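Local coordinates for beta-N-acetylglucosaminidase-like protein Glycoside hydrolase family 20 (Flavobacterium johnsoniae, PDB 6YHH) that probably cleaves terminal N-acetylhexosamine residues from chitin fragments as a family 20 beta-N-acetylglucosaminidase (chitobiase), at residues A[362-367]-A[377-382]; A[31-36]-A[63-68]; A[533-538]-A[657-662]; A[245-250]-A[289-294]. One frame throughout, in Å; residues are numbered along the deposited sequence. Where two conformers were deposited one is given.

Interaction 1 of 4, residues A[362-367]-A[377-382]; sequences QLMGWE and EAIVHS
Strands 362-366 and 379-382 run parallel, with Met-364, Gly-365 and Trp-366 registered against Ile-379, Val-380 and His-381. At the start of the pair, Gln-362 reaches Glu-377, which leads into the other strand, through a water: OE1 and Glu-377 O both accept hydrogen bonds from it. Leu-363 O takes the N-H of Ile-379 (2.8 Å) in its carbonyl plane, while its side chain stays in the contact, CD2 4.0 Å from Ala-378 CB. Met-364 has CG anti to the backbone N (chi1 -178°) and a fully extended chain, so SD passes Ile-379 CG2 and CE ends over the His-381 ring, 3.5 Å from ND1. Gly-365 bonds on through both its N, to Ile-379 O at 3.0 Å, and its O, from His-381 N at 2.8 Å. Trp-366 lies side by side with His-381 in an offset stack, its six-membered ring and the imidazole having centroids 4.0 Å apart and planes only 16° from parallel; CZ3 sits over the imidazole centre. Met-364 CE touches the opposite face, so the imidazole is sandwiched, and bonds of ND1 to His-312 and NE2 to Ser-409 fix its rotation. Trp-366 NE1 bonds to Glu-230, and its side chain is about 8 Å from that of the predicted proton donor Glu-317. Glu-367 N adds a weak bond to His-381 O; its OE1 is gripped by Ser-395 and the N-H groups of Trp-383 and Arg-384. In the catalytic TIM barrel, strands 310-312 and 406-408 flank the pair, and helix 341-358 packs against Leu-363.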
# COMPACT_ATOMS: atom_id res chain seq x y z
N GLN A 362 -5.22 -3.64 -34.25
CA GLN A 362 -5.71 -2.42 -34.81
C GLN A 362 -5.02 -1.22 -34.18
O GLN A 362 -4.64 -1.27 -33.02
CB GLN A 362 -7.19 -2.28 -34.53
CG GLN A 362 -8.04 -3.27 -35.32
CD GLN A 362 -9.43 -3.48 -34.77
OE1 GLN A 362 -10.31 -2.60 -34.81
NE2 GLN A 362 -9.66 -4.69 -34.25
N LEU A 363 -4.86 -0.16 -34.96
CA LEU A 363 -4.04 1.02 -34.55
C LEU A 363 -4.90 2.08 -33.95
O LEU A 363 -5.98 2.38 -34.44
CB LEU A 363 -3.32 1.57 -35.81
CG LEU A 363 -2.27 2.69 -35.70
CD1 LEU A 363 -1.26 2.58 -36.79
CD2 LEU A 363 -2.99 4.04 -35.62
N MET A 364 -4.42 2.65 -32.84
CA MET A 364 -5.04 3.78 -32.18
C MET A 364 -4.01 4.86 -31.99
O MET A 364 -2.85 4.57 -31.78
CB MET A 364 -5.61 3.27 -30.85
CG MET A 364 -6.35 4.36 -30.05
SD MET A 364 -7.33 3.63 -28.74
CE MET A 364 -8.06 5.13 -28.04
N GLY A 365 -4.45 6.10 -32.00
CA GLY A 365 -3.57 7.21 -31.72
C GLY A 365 -4.28 8.47 -31.28
O GLY A 365 -5.49 8.65 -31.53
N TRP A 366 -3.52 9.37 -30.65
CA TRP A 366 -4.02 10.69 -30.30
C TRP A 366 -4.41 11.47 -31.58
O TRP A 366 -3.90 11.20 -32.67
CB TRP A 366 -2.96 11.46 -29.52
CG TRP A 366 -2.58 10.77 -28.22
CD1 TRP A 366 -1.36 10.24 -27.92
CD2 TRP A 366 -3.39 10.61 -27.02
NE1 TRP A 366 -1.42 9.65 -26.69
CE2 TRP A 366 -2.63 9.87 -26.12
CE3 TRP A 366 -4.71 10.98 -26.65
CZ2 TRP A 366 -3.09 9.52 -24.87
CZ3 TRP A 366 -5.15 10.66 -25.39
CH2 TRP A 366 -4.34 9.95 -24.51
N GLU A 367 -5.38 12.35 -31.46
CA GLU A 367 -6.07 12.94 -32.61
C GLU A 367 -5.16 13.54 -33.69
O GLU A 367 -5.59 13.65 -34.86
CB GLU A 367 -7.08 13.97 -32.08
CG GLU A 367 -6.44 15.21 -31.48
CD GLU A 367 -7.45 16.16 -30.96
OE1 GLU A 367 -8.13 15.79 -29.98
OE2 GLU A 367 -7.56 17.29 -31.53
N GLU A 377 -9.76 2.47 -40.48
CA GLU A 377 -9.74 1.43 -39.44
C GLU A 377 -8.95 1.90 -38.18
O GLU A 377 -8.96 1.19 -37.20
CB GLU A 377 -9.09 0.17 -39.94
CG GLU A 377 -9.85 -0.40 -41.16
CD GLU A 377 -9.17 -1.63 -41.72
OE1 GLU A 377 -8.90 -1.74 -42.95
OE2 GLU A 377 -8.91 -2.53 -40.91
N ALA A 378 -8.26 3.02 -38.25
CA ALA A 378 -7.55 3.59 -37.01
C ALA A 378 -8.57 4.17 -36.05
O ALA A 378 -9.57 4.84 -36.44
CB ALA A 378 -6.56 4.65 -37.39
N ILE A 379 -8.34 3.92 -34.76
CA ILE A 379 -9.13 4.59 -33.72
C ILE A 379 -8.52 5.92 -33.33
O ILE A 379 -7.28 6.01 -33.09
CB ILE A 379 -9.25 3.68 -32.52
CG1 ILE A 379 -9.90 2.40 -32.98
CG2 ILE A 379 -10.08 4.33 -31.43
CD1 ILE A 379 -9.98 1.35 -31.99
N VAL A 380 -9.35 6.98 -33.30
CA VAL A 380 -8.87 8.34 -33.06
C VAL A 380 -9.15 8.66 -31.59
O VAL A 380 -10.29 8.51 -31.15
CB VAL A 380 -9.58 9.35 -33.99
CG1 VAL A 380 -9.28 10.83 -33.62
CG2 VAL A 380 -9.10 9.10 -35.38
N HIS A 381 -8.13 9.12 -30.87
CA HIS A 381 -8.27 9.43 -29.47
C HIS A 381 -8.35 10.95 -29.32
O HIS A 381 -7.36 11.66 -29.44
CB HIS A 381 -7.10 8.79 -28.70
CG HIS A 381 -7.36 8.63 -27.25
ND1 HIS A 381 -6.54 7.86 -26.47
CD2 HIS A 381 -8.33 9.14 -26.42
CE1 HIS A 381 -6.99 7.86 -25.22
NE2 HIS A 381 -8.05 8.65 -25.15
N SER A 382 -9.57 11.45 -29.09
CA SER A 382 -9.86 12.85 -29.00
C SER A 382 -9.52 13.41 -27.62
O SER A 382 -10.17 13.04 -26.63
CB SER A 382 -11.36 13.07 -29.29
OG SER A 382 -11.72 14.45 -29.19
O HOH W 1 -10.67 -0.74 -36.61
O HOH W 2 -6.54 -0.19 -37.29

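Interaction 2 of 4, residues A[31-36]-A[63-68]; sequences VNISGN and GFITKL
The touching parts of strand 31-35 and the irregular segment 63-68 run 34° apart, approaching most closely at Ile-33 and Leu-68, whose CA atoms are 5.1 Å apart, without a direct hydrogen bond. Val-31 and Ile-33 both turn their side chains toward the loop. Val-31 CG1, in the crowded position between N and the carbonyl carbon (chi1 67°), meets Ile-65 CG1 at 3.9 Å. Ile-33 forks: CD1 extends to Ile-65 CG2 (3.7 Å), while CG2 touches Leu-68 CD2 (3.8 Å), the Ile-33 and Leu-68 chains crossing at about a right angle. Leu-68 also lies against the backbone, with CD1 3.5 Å from Gly-35 O and CA 3.4 Å from Ile-33 O. Helix 40-56 closes the apolar cluster through Phe-42, Val-45 and Leu-49. Segment 63-68 belongs to the connection that carries the chain through this helix to the parallel neighbour, strand 76-80, a beta-alpha-beta crossover in family 20 domain 2. One water accepts from Ile-33 N (2.9 Å) and also reaches Lys-67 O. Grip between the segments is thus essentially hydrophobic, and the polar link between their backbones is indirect, made through water.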
# COMPACT_ATOMS: atom_id res chain seq x y z
N VAL A 31 -23.08 -18.98 -2.06
CA VAL A 31 -23.12 -18.67 -3.47
C VAL A 31 -22.95 -19.90 -4.33
O VAL A 31 -22.17 -20.81 -4.05
CB VAL A 31 -22.11 -17.55 -3.86
CG1 VAL A 31 -20.68 -18.03 -3.70
CG2 VAL A 31 -22.34 -17.05 -5.27
N ASN A 32 -23.68 -19.89 -5.44
CA ASN A 32 -23.66 -20.96 -6.44
C ASN A 32 -23.65 -20.35 -7.81
O ASN A 32 -24.32 -19.30 -7.99
CB ASN A 32 -24.95 -21.79 -6.31
CG ASN A 32 -24.90 -23.05 -7.13
OD1 ASN A 32 -23.98 -23.87 -6.97
ND2 ASN A 32 -25.88 -23.20 -8.08
N ILE A 33 -22.93 -20.99 -8.72
CA ILE A 33 -22.75 -20.52 -10.05
C ILE A 33 -23.21 -21.61 -11.03
O ILE A 33 -22.83 -22.79 -10.87
CB ILE A 33 -21.29 -20.19 -10.39
CG1 ILE A 33 -20.66 -19.26 -9.34
CG2 ILE A 33 -21.19 -19.58 -11.77
CD1 ILE A 33 -19.17 -19.20 -9.53
N SER A 34 -23.94 -21.20 -12.05
CA SER A 34 -24.49 -22.12 -13.04
C SER A 34 -24.37 -21.60 -14.45
O SER A 34 -24.00 -20.44 -14.71
CB SER A 34 -25.94 -22.45 -12.73
OG SER A 34 -26.76 -21.31 -12.91
N GLY A 35 -24.60 -22.51 -15.39
CA GLY A 35 -24.53 -22.13 -16.76
C GLY A 35 -23.22 -22.43 -17.40
O GLY A 35 -22.59 -23.52 -17.21
N ASN A 36 -22.76 -21.52 -18.23
CA ASN A 36 -21.52 -21.74 -18.98
C ASN A 36 -20.69 -20.44 -19.01
O ASN A 36 -20.37 -19.92 -20.03
CB ASN A 36 -21.75 -22.25 -20.41
CG ASN A 36 -20.47 -22.57 -21.15
OD1 ASN A 36 -19.50 -22.98 -20.57
ND2 ASN A 36 -20.46 -22.33 -22.45
N GLY A 63 -14.89 -21.06 1.44
CA GLY A 63 -13.58 -20.45 1.25
C GLY A 63 -13.47 -20.05 -0.21
O GLY A 63 -14.14 -19.12 -0.63
N PHE A 64 -12.67 -20.77 -0.96
CA PHE A 64 -12.54 -20.53 -2.42
C PHE A 64 -13.68 -21.16 -3.22
O PHE A 64 -14.11 -22.28 -2.92
CB PHE A 64 -11.20 -21.06 -2.89
CG PHE A 64 -10.01 -20.29 -2.35
CD1 PHE A 64 -9.46 -20.62 -1.13
CD2 PHE A 64 -9.47 -19.18 -3.04
CE1 PHE A 64 -8.38 -19.90 -0.61
CE2 PHE A 64 -8.38 -18.44 -2.51
CZ PHE A 64 -7.84 -18.83 -1.30
N ILE A 65 -14.19 -20.42 -4.23
CA ILE A 65 -15.22 -20.91 -5.16
C ILE A 65 -14.45 -21.27 -6.44
O ILE A 65 -13.70 -20.46 -7.01
CB ILE A 65 -16.31 -19.84 -5.34
CG1 ILE A 65 -17.21 -19.76 -4.10
CG2 ILE A 65 -17.14 -20.16 -6.57
CD1 ILE A 65 -16.85 -18.63 -3.21
N THR A 66 -14.56 -22.55 -6.87
CA THR A 66 -13.76 -23.05 -7.97
C THR A 66 -14.48 -23.80 -9.12
O THR A 66 -13.86 -23.99 -10.19
CB THR A 66 -12.65 -24.00 -7.48
OG1 THR A 66 -13.22 -25.05 -6.73
CG2 THR A 66 -11.69 -23.23 -6.57
N LYS A 67 -15.72 -24.22 -8.86
CA LYS A 67 -16.53 -25.02 -9.84
C LYS A 67 -17.98 -24.56 -9.86
O LYS A 67 -18.48 -23.91 -8.95
CB LYS A 67 -16.53 -26.50 -9.40
CG LYS A 67 -15.16 -27.23 -9.35
CD LYS A 67 -15.27 -28.64 -8.71
N LEU A 68 -18.65 -24.96 -10.93
CA LEU A 68 -20.07 -24.80 -11.04
C LEU A 68 -20.81 -25.71 -10.09
O LEU A 68 -20.36 -26.83 -9.79
CB LEU A 68 -20.53 -25.05 -12.48
CG LEU A 68 -19.86 -24.26 -13.60
CD1 LEU A 68 -20.24 -24.78 -15.00
CD2 LEU A 68 -20.15 -22.79 -13.51
O HOH W 3 -20.95 -22.94 -7.81

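Interaction 3 of 4, residues A[533-538]-A[657-662]; sequences EPLKGY and HADVEL
A short two-stranded antiparallel sheet, strands 532-534 and 660-662, carries a salt-bridge network of Glu-533, Lys-536 and Glu-661 on one face. Glu-533 and Glu-661 form a hydrogen-bonded pair, each N donating to the other's O, and their side chains leave the sheet on the same face. Lys-536 comes back toward them from beyond the strand: its chain is extended until the bend at chi4 (62°), which brings NZ between the two carboxylates, 2.8 Å from Glu-533 OE1 and 2.8 Å from Glu-661 OE2. The approaches differ. Glu-533 OE1 offers its anti lone pair, whereas Glu-661 OE2 is met from above the carboxylate plane, the lysine chain crossing the glutamate at about a right angle. The two acidic oxygens, OE1 of Glu-533 and OE2 of Glu-661, are 4.4 Å apart, a repulsion the shared ammonium probably offsets. Second partners hold both acids: Ser-663 and Ala-564 N at Glu-533 OE2, and Lys-655 at Glu-661 OE1. Leu-535 spreads its methyls over Asp-659 and Val-660, CD1 lying 3.8 Å from Asp-659 OD1 and CD2 3.6 Å from Val-660 C; its N bonds to Asp-659 O from above the carbonyl plane. Asp-659, whose OD2 is held by Tyr-547, has a left-handed backbone at the turn into the strand. The Val-660 side chain touches Leu-619 of helix 617-634 and Phe-556 of helix 556-559, so the strand packs against both helices. A water completes the link between the segments, accepting from Lys-536 N at 2.9 Å and donating to Glu-661 OE1 at 2.7 Å.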
# COMPACT_ATOMS: atom_id res chain seq x y z
N GLU A 533 -7.51 23.46 -2.05
CA GLU A 533 -7.45 22.65 -3.27
C GLU A 533 -6.17 22.90 -4.00
O GLU A 533 -5.70 23.99 -4.08
CB GLU A 533 -8.68 22.87 -4.13
CG GLU A 533 -9.97 22.59 -3.34
CD GLU A 533 -11.24 22.83 -4.15
OE1 GLU A 533 -11.23 23.14 -5.35
OE2 GLU A 533 -12.34 22.79 -3.53
N PRO A 534 -5.57 21.86 -4.55
CA PRO A 534 -4.34 22.13 -5.27
C PRO A 534 -4.55 22.99 -6.53
O PRO A 534 -5.59 22.92 -7.20
CB PRO A 534 -3.82 20.75 -5.66
CG PRO A 534 -4.84 19.78 -5.23
CD PRO A 534 -6.00 20.47 -4.56
N LEU A 535 -3.58 23.82 -6.86
CA LEU A 535 -3.76 24.70 -8.01
C LEU A 535 -4.08 23.90 -9.27
O LEU A 535 -3.55 22.82 -9.52
CB LEU A 535 -2.52 25.58 -8.20
CG LEU A 535 -2.04 26.49 -7.11
CD1 LEU A 535 -0.94 27.43 -7.55
CD2 LEU A 535 -3.21 27.34 -6.68
N LYS A 536 -5.00 24.44 -10.08
CA LYS A 536 -5.61 23.71 -11.18
C LYS A 536 -4.99 24.00 -12.53
O LYS A 536 -4.48 25.09 -12.76
CB LYS A 536 -7.12 24.00 -11.23
CG LYS A 536 -7.85 23.57 -9.97
CD LYS A 536 -9.26 24.18 -9.85
CE LYS A 536 -10.11 23.54 -8.75
NZ LYS A 536 -9.48 23.76 -7.42
N GLY A 537 -5.12 23.07 -13.46
CA GLY A 537 -4.69 23.35 -14.82
C GLY A 537 -3.18 23.10 -14.91
O GLY A 537 -2.69 22.02 -14.48
N TYR A 538 -2.47 24.13 -15.39
CA TYR A 538 -1.02 24.02 -15.54
C TYR A 538 -0.32 25.08 -14.68
O TYR A 538 0.73 25.60 -15.04
CB TYR A 538 -0.66 24.06 -17.08
CG TYR A 538 -1.20 22.83 -17.88
CD1 TYR A 538 -0.58 21.61 -17.83
CD2 TYR A 538 -2.38 22.91 -18.62
CE1 TYR A 538 -1.07 20.49 -18.55
CE2 TYR A 538 -2.88 21.83 -19.32
CZ TYR A 538 -2.26 20.58 -19.25
OH TYR A 538 -2.78 19.43 -19.97
N HIS A 657 0.72 30.46 -1.96
CA HIS A 657 1.15 29.69 -0.80
C HIS A 657 0.87 28.20 -1.02
O HIS A 657 -0.26 27.77 -1.21
CB HIS A 657 0.42 30.13 0.46
CG HIS A 657 0.55 31.57 0.70
ND1 HIS A 657 1.77 32.17 0.87
CD2 HIS A 657 -0.37 32.55 0.68
CE1 HIS A 657 1.60 33.48 0.97
NE2 HIS A 657 0.31 33.74 0.90
N ALA A 658 1.96 27.43 -0.98
CA ALA A 658 1.89 25.95 -0.89
C ALA A 658 1.28 25.29 -2.11
O ALA A 658 0.94 24.11 -2.05
CB ALA A 658 1.26 25.49 0.39
N ASP A 659 1.14 26.01 -3.24
CA ASP A 659 0.50 25.47 -4.43
C ASP A 659 -0.89 24.95 -4.15
O ASP A 659 -1.35 24.02 -4.76
CB ASP A 659 1.43 24.40 -5.10
CG ASP A 659 2.58 25.03 -5.90
OD1 ASP A 659 2.48 26.26 -6.26
OD2 ASP A 659 3.63 24.37 -6.14
N VAL A 660 -1.60 25.66 -3.28
CA VAL A 660 -3.01 25.41 -3.11
C VAL A 660 -3.75 26.76 -3.13
O VAL A 660 -3.11 27.83 -3.07
CB VAL A 660 -3.36 24.72 -1.78
CG1 VAL A 660 -2.69 23.37 -1.68
CG2 VAL A 660 -2.96 25.56 -0.57
N GLU A 661 -5.07 26.66 -3.15
CA GLU A 661 -5.97 27.77 -3.07
C GLU A 661 -7.06 27.49 -2.07
O GLU A 661 -7.45 26.36 -1.79
CB GLU A 661 -6.57 28.04 -4.43
CG GLU A 661 -7.49 26.97 -5.00
CD GLU A 661 -7.82 27.12 -6.46
OE1 GLU A 661 -7.09 27.84 -7.16
OE2 GLU A 661 -8.79 26.47 -6.93
N LEU A 662 -7.56 28.57 -1.48
CA LEU A 662 -8.74 28.51 -0.63
C LEU A 662 -10.04 28.50 -1.44
O LEU A 662 -10.33 29.45 -2.16
CB LEU A 662 -8.79 29.72 0.36
CG LEU A 662 -7.81 29.73 1.52
CD1 LEU A 662 -7.74 31.14 2.14
CD2 LEU A 662 -8.15 28.67 2.53
O HOH W 4 -6.23 26.99 -9.60

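Interaction 4 of 4, residues A[245-250]-A[289-294]; sequences PEIGSK and PKTYKI
Here a loop of the TIM-barrel catalytic domain lies against the early turns of helix 289-302, the helix that precedes barrel strand 310-312. Lys-290 supplies the polar part. Its CG is anti to the backbone N (chi1 -162°) and the rest of the chain is fully extended, so NZ reaches Glu-246 OE1, 2.8 Å away, the two chains crossing obliquely. The carboxylate uses its anti lone pair for this salt bridge. Glu-246 gets there by a folded route: chi1 sets CG in the crowded position between N and the carbonyl carbon, 3.9 Å from Lys-290 CD, and the bend at chi2 (-92°) turns the carboxylate to NZ. Both residues are exposed, so solvent probably screens their charges. The root of the lysine, in contrast, is apolar: Lys-290 CB is 3.9 Å from Ile-247 CG2. Thr-291 comes next, its OG1 3.4 Å from Ile-247 CB. That hydroxyl is bonded to Asp-285 O, and the Ile-247 backbone is hydrogen-bonded to Asp-285 as well, so the same residue ties helix and loop together. Ile-247 is the centre of the contact, a buried side chain whose CB is turned toward the helix; its CG1 takes the crowded position (chi1 65°), which turns CG2 anti to the carbonyl carbon. Ile-294, one helical turn beyond Lys-290 and bonded to it through N, ends the contact: its CD1 meets Ile-247 CG2 at 3.9 Å.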
# COMPACT_ATOMS: atom_id res chain seq x y z
N PRO A 245 19.93 7.23 -30.34
CA PRO A 245 20.06 8.63 -30.88
C PRO A 245 20.10 8.69 -32.38
O PRO A 245 19.75 9.71 -32.97
CB PRO A 245 21.36 9.16 -30.30
CG PRO A 245 22.15 7.93 -29.82
CD PRO A 245 21.10 6.87 -29.47
N GLU A 246 20.46 7.56 -32.99
CA GLU A 246 20.64 7.56 -34.45
C GLU A 246 19.34 7.64 -35.25
O GLU A 246 19.37 8.00 -36.42
CB GLU A 246 21.50 6.34 -34.87
CG GLU A 246 20.79 5.01 -34.71
CD GLU A 246 21.02 4.32 -33.35
OE1 GLU A 246 20.93 3.07 -33.38
OE2 GLU A 246 21.28 5.01 -32.32
N ILE A 247 18.18 7.41 -34.61
CA ILE A 247 16.90 7.62 -35.27
C ILE A 247 16.22 8.92 -34.85
O ILE A 247 15.03 9.12 -35.18
CB ILE A 247 15.98 6.42 -35.06
CG1 ILE A 247 15.59 6.22 -33.60
CG2 ILE A 247 16.63 5.14 -35.64
CD1 ILE A 247 14.54 5.15 -33.35
N GLY A 248 16.97 9.83 -34.26
CA GLY A 248 16.39 11.15 -33.96
C GLY A 248 16.38 12.09 -35.16
O GLY A 248 17.04 11.84 -36.21
N SER A 249 15.72 13.23 -35.00
CA SER A 249 15.48 14.09 -36.15
C SER A 249 16.38 15.30 -36.15
O SER A 249 16.50 15.95 -37.18
CB SER A 249 14.03 14.57 -36.21
OG SER A 249 13.16 13.46 -36.38
N LYS A 250 16.98 15.66 -35.03
CA LYS A 250 17.90 16.82 -34.95
C LYS A 250 19.16 16.56 -35.73
O LYS A 250 19.69 15.48 -35.73
CB LYS A 250 18.17 17.20 -33.48
CG LYS A 250 18.95 18.50 -33.25
CD LYS A 250 19.15 18.83 -31.79
N PRO A 289 15.14 4.78 -42.54
CA PRO A 289 14.68 3.42 -42.55
C PRO A 289 14.93 2.66 -41.24
O PRO A 289 14.13 1.74 -40.89
CB PRO A 289 15.49 2.76 -43.70
CG PRO A 289 16.03 3.88 -44.48
CD PRO A 289 16.17 5.05 -43.57
N LYS A 290 15.93 3.08 -40.46
CA LYS A 290 16.22 2.44 -39.21
C LYS A 290 15.13 2.71 -38.18
O LYS A 290 14.83 1.82 -37.35
CB LYS A 290 17.62 2.86 -38.67
CG LYS A 290 18.12 1.89 -37.60
CD LYS A 290 19.55 2.24 -37.10
CE LYS A 290 20.05 1.07 -36.21
NZ LYS A 290 21.34 1.27 -35.55
N THR A 291 14.47 3.84 -38.28
CA THR A 291 13.32 4.12 -37.37
C THR A 291 12.25 3.01 -37.50
O THR A 291 11.79 2.46 -36.50
CB THR A 291 12.69 5.48 -37.73
OG1 THR A 291 13.66 6.52 -37.61
CG2 THR A 291 11.49 5.77 -36.92
N TYR A 292 11.88 2.64 -38.74
CA TYR A 292 10.88 1.62 -38.99
C TYR A 292 11.38 0.24 -38.62
O TYR A 292 10.62 -0.57 -38.06
CB TYR A 292 10.40 1.73 -40.45
CG TYR A 292 9.80 3.08 -40.75
CD1 TYR A 292 8.54 3.42 -40.29
CD2 TYR A 292 10.52 4.03 -41.48
CE1 TYR A 292 8.01 4.66 -40.54
CE2 TYR A 292 10.01 5.29 -41.71
CZ TYR A 292 8.75 5.60 -41.28
OH TYR A 292 8.21 6.85 -41.56
N LYS A 293 12.65 -0.06 -38.88
CA LYS A 293 13.27 -1.31 -38.49
C LYS A 293 13.19 -1.53 -36.98
O LYS A 293 12.75 -2.61 -36.53
CB LYS A 293 14.71 -1.38 -38.97
CG LYS A 293 15.37 -2.72 -38.63
CD LYS A 293 16.76 -2.90 -39.20
CE LYS A 293 17.38 -4.22 -38.73
N ILE A 294 13.61 -0.53 -36.20
CA ILE A 294 13.62 -0.66 -34.77
C ILE A 294 12.17 -0.78 -34.24
O ILE A 294 11.87 -1.61 -33.39
CB ILE A 294 14.33 0.54 -34.10
CG1 ILE A 294 15.87 0.35 -34.37
CG2 ILE A 294 14.09 0.54 -32.61
CD1 ILE A 294 16.66 1.56 -34.07

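In the fold
Along the chain interaction 2 comes first, then 4, 1 and 3. Interaction 2 belongs to the N-terminal family 20 domain 2, its centre 39 Å from that of interaction 1. Interactions 4 and 1 both lie in the catalytic TIM barrel, 23 Å apart between centres: the former on a peripheral helix, the latter within the barrel sheet. Helix 341-358 borders both, touching Leu-363 and Thr-291. Interaction 3 pairs strands in the C-terminal, mostly helical part, between centres 33 Å from interaction 1 and 50 Å from interaction 2, on the opposite side of the chain's centre from the latter. The contacts secure separate regions (domain 2, barrel, helical C-terminal part); only interaction 1 lies near the predicted proton donor.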